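Local coordinates for protein DNA polymerase beta (Leishmania infantum, PDB 4P4M) that copies template DNA by adding deoxynucleotides to a primer 3' end and probably fills gaps during base excision repair, at residues 229-237 against 245-253. Residues are numbered along the deposited sequence; the frame is centred on the assembly and turned at random.
Sequences SLKYLEATM and MGMGRLPPR
Glu234 OE2 is gripped by two groups, Arg249 NH2 at 3.0 Å and the hydroxyl of Tyr147, while Arg249 NE reaches Glu234 OE1 at 2.8 Å, nearly straight at 176°. In this side-on salt bridge both oxygens are met on their syn sides and lie almost in the guanidinium plane, but the nitrogens are tilted some 30° out of the carboxylate plane, the two flat groups being turned 39° against each other. Arg249 NH1 is held in turn by Tyr267 O. Glu234 CG sits between its backbone N and carbonyl carbon (chi1 60°), and the extended chain beyond it carries the acid across to the arginine. The Tyr232 ring lies with one face over the backbone of 248-249, Gly248 CA standing 4.2 Å from its centroid in a CH-pi contact; His163 holds its hydroxyl and Tyr166 stacks on the ring. Four backbone bonds join the segments: Arg249 N to Tyr232 O, Glu234 N to Met247 O (2.9 Å), Met247 N to Ala235 O and Met237 N to Met245 O. Beside Tyr232, a water donates to both Lys231 O and Arg249 O. Met237 CE meets Met247 SD at 4.0 Å. The Met245 side chain comes within about 7 Å of that of the magnesium ligand Asp196, and strand 233-236 pairs antiparallel with 243-248 in the palm sheet of a family X polymerase.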
loop_
_atom_site.group_PDB
_atom_site.type_symbol
_atom_site.label_atom_id
_atom_site.label_comp_id
_atom_site.label_asym_id
_atom_site.label_seq_id
_atom_site.Cartn_x
_atom_site.Cartn_y
_atom_site.Cartn_z
ATOM N N SER A 229 9.546 -15.990 8.944
ATOM C CA SER A 229 10.469 -16.884 9.663
ATOM C C SER A 229 11.276 -16.127 10.720
ATOM O O SER A 229 11.697 -16.704 11.729
ATOM C CB SER A 229 11.407 -17.633 8.696
ATOM O OG SER A 229 12.373 -16.770 8.111
ATOM N N LEU A 230 11.466 -14.830 10.497
ATOM C CA LEU A 230 12.171 -13.965 11.447
ATOM C C LEU A 230 11.253 -13.423 12.548
ATOM O O LEU A 230 11.711 -12.735 13.460
ATOM C CB LEU A 230 12.812 -12.787 10.706
ATOM C CG LEU A 230 14.020 -13.145 9.841
ATOM C CD1 LEU A 230 14.342 -12.009 8.870
ATOM C CD2 LEU A 230 15.211 -13.477 10.722
ATOM N N LYS A 231 9.964 -13.738 12.454
ATOM C CA LYS A 231 8.951 -13.250 13.393
ATOM C C LYS A 231 8.736 -11.729 13.325
ATOM O O LYS A 231 8.228 -11.121 14.278
ATOM C CB LYS A 231 9.257 -13.682 14.834
ATOM C CG LYS A 231 9.522 -15.176 15.002
ATOM C CD LYS A 231 8.377 -16.008 14.470
ATOM C CE LYS A 231 8.703 -17.497 14.550
ATOM N NZ LYS A 231 7.598 -18.349 14.022
ATOM N N TYR A 232 9.124 -11.123 12.206
ATOM C CA TYR A 232 8.783 -9.715 11.954
ATOM C C TYR A 232 7.320 -9.630 11.511
ATOM O O TYR A 232 6.505 -9.000 12.186
ATOM C CB TYR A 232 9.715 -9.104 10.898
ATOM C CG TYR A 232 9.343 -7.687 10.471
ATOM C CD1 TYR A 232 9.671 -6.588 11.263
ATOM C CD2 TYR A 232 8.683 -7.455 9.270
ATOM C CE1 TYR A 232 9.337 -5.265 10.865
ATOM C CE2 TYR A 232 8.333 -6.149 8.866
ATOM C CZ TYR A 232 8.666 -5.066 9.663
ATOM O OH TYR A 232 8.329 -3.793 9.242
ATOM N N LEU A 233 6.977 -10.280 10.393
ATOM C CA LEU A 233 5.572 -10.379 9.980
ATOM C C LEU A 233 4.868 -11.435 10.837
ATOM O O LEU A 233 5.303 -12.589 10.881
ATOM C CB LEU A 233 5.435 -10.720 8.481
ATOM C CG LEU A 233 5.901 -9.632 7.494
ATOM C CD1 LEU A 233 5.640 -10.060 6.033
ATOM C CD2 LEU A 233 5.231 -8.276 7.793
ATOM N N GLU A 234 3.795 -11.047 11.525
ATOM C CA GLU A 234 3.143 -11.965 12.456
ATOM C C GLU A 234 1.663 -12.225 12.181
ATOM O O GLU A 234 1.059 -13.105 12.802
ATOM C CB GLU A 234 3.388 -11.548 13.920
ATOM C CG GLU A 234 2.897 -10.168 14.302
ATOM C CD GLU A 234 3.060 -9.880 15.803
ATOM O OE1 GLU A 234 4.203 -9.740 16.285
ATOM O OE2 GLU A 234 2.034 -9.802 16.502
ATOM N N ALA A 235 1.075 -11.470 11.255
ATOM C CA ALA A 235 -0.316 -11.709 10.863
ATOM C C ALA A 235 -0.555 -11.160 9.466
ATOM O O ALA A 235 0.054 -10.157 9.089
ATOM C CB ALA A 235 -1.287 -11.057 11.878
ATOM N N THR A 236 -1.428 -11.809 8.691
ATOM C CA THR A 236 -1.691 -11.372 7.311
ATOM C C THR A 236 -3.148 -10.975 7.106
ATOM O O THR A 236 -4.045 -11.745 7.425
ATOM C CB THR A 236 -1.354 -12.496 6.297
ATOM O OG1 THR A 236 0.043 -12.789 6.365
ATOM C CG2 THR A 236 -1.724 -12.080 4.855
ATOM N N MET A 237 -3.379 -9.780 6.568
ATOM C CA MET A 237 -4.731 -9.335 6.220
ATOM C C MET A 237 -5.131 -9.757 4.805
ATOM O O MET A 237 -6.219 -10.297 4.587
ATOM C CB MET A 237 -4.848 -7.809 6.358
ATOM C CG MET A 237 -4.827 -7.315 7.811
ATOM S SD MET A 237 -4.635 -5.525 7.891
ATOM C CE MET A 237 -4.910 -5.257 9.643
ATOM N N MET A 245 -0.548 -7.087 2.633
ATOM C CA MET A 245 -0.953 -6.264 3.778
ATOM C C MET A 245 -0.964 -7.139 5.032
ATOM O O MET A 245 -1.679 -8.143 5.074
ATOM C CB MET A 245 -2.366 -5.694 3.567
ATOM C CG MET A 245 -2.508 -4.730 2.392
ATOM S SD MET A 245 -4.243 -4.459 1.923
ATOM C CE MET A 245 -5.002 -4.094 3.505
ATOM N N GLY A 246 -0.190 -6.752 6.048
ATOM C CA GLY A 246 -0.120 -7.502 7.294
ATOM C C GLY A 246 0.359 -6.678 8.484
ATOM O O GLY A 246 0.375 -5.444 8.432
ATOM N N MET A 247 0.735 -7.363 9.560
ATOM C CA MET A 247 1.229 -6.712 10.770
ATOM C C MET A 247 2.693 -7.101 10.950
ATOM O O MET A 247 3.027 -8.292 10.970
ATOM C CB MET A 247 0.437 -7.163 12.008
ATOM C CG MET A 247 -1.071 -6.891 11.958
ATOM S SD MET A 247 -1.507 -5.138 11.822
ATOM C CE MET A 247 -0.740 -4.495 13.319
ATOM N N GLY A 248 3.556 -6.095 11.055
ATOM C CA GLY A 248 4.977 -6.303 11.270
ATOM C C GLY A 248 5.457 -5.655 12.566
ATOM O O GLY A 248 5.081 -4.530 12.891
ATOM N N ARG A 249 6.293 -6.367 13.307
ATOM C CA ARG A 249 6.772 -5.882 14.609
ATOM C C ARG A 249 8.289 -6.013 14.684
ATOM O O ARG A 249 8.817 -7.115 14.513
ATOM C CB ARG A 249 6.138 -6.710 15.731
ATOM C CG ARG A 249 6.428 -6.201 17.154
ATOM C CD ARG A 249 6.083 -7.246 18.228
ATOM N NE ARG A 249 4.708 -7.757 18.175
ATOM C CZ ARG A 249 3.690 -7.314 18.914
ATOM N NH1 ARG A 249 3.847 -6.302 19.768
ATOM N NH2 ARG A 249 2.492 -7.879 18.787
ATOM N N LEU A 250 8.994 -4.907 14.924
ATOM C CA LEU A 250 10.448 -4.965 15.097
ATOM C C LEU A 250 10.799 -5.856 16.300
ATOM O O LEU A 250 10.086 -5.869 17.301
ATOM C CB LEU A 250 11.034 -3.557 15.303
ATOM C CG LEU A 250 10.966 -2.555 14.137
ATOM C CD1 LEU A 250 11.092 -1.128 14.650
ATOM C CD2 LEU A 250 12.037 -2.840 13.061
ATOM N N PRO A 251 11.896 -6.625 16.199
ATOM C CA PRO A 251 12.299 -7.454 17.339
ATOM C C PRO A 251 12.732 -6.588 18.525
ATOM O O PRO A 251 13.130 -5.431 18.326
ATOM C CB PRO A 251 13.489 -8.263 16.789
ATOM C CG PRO A 251 14.011 -7.461 15.671
ATOM C CD PRO A 251 12.814 -6.766 15.055
ATOM N N PRO A 252 12.644 -7.135 19.743
ATOM C CA PRO A 252 13.024 -6.378 20.941
ATOM C C PRO A 252 14.475 -5.911 20.857
ATOM O O PRO A 252 15.326 -6.629 20.327
ATOM C CB PRO A 252 12.865 -7.398 22.066
ATOM C CG PRO A 252 11.890 -8.393 21.550
ATOM C CD PRO A 252 12.126 -8.474 20.071
ATOM N N ARG A 253 14.743 -4.713 21.363
ATOM C CA ARG A 253 16.079 -4.136 21.322
ATOM C C ARG A 253 16.617 -3.982 22.740
ATOM O O ARG A 253 15.945 -3.416 23.605
ATOM C CB ARG A 253 16.044 -2.775 20.617
ATOM C CG ARG A 253 17.368 -2.029 20.611
HETATM O O HOH W 1 9.582 -9.266 16.060
#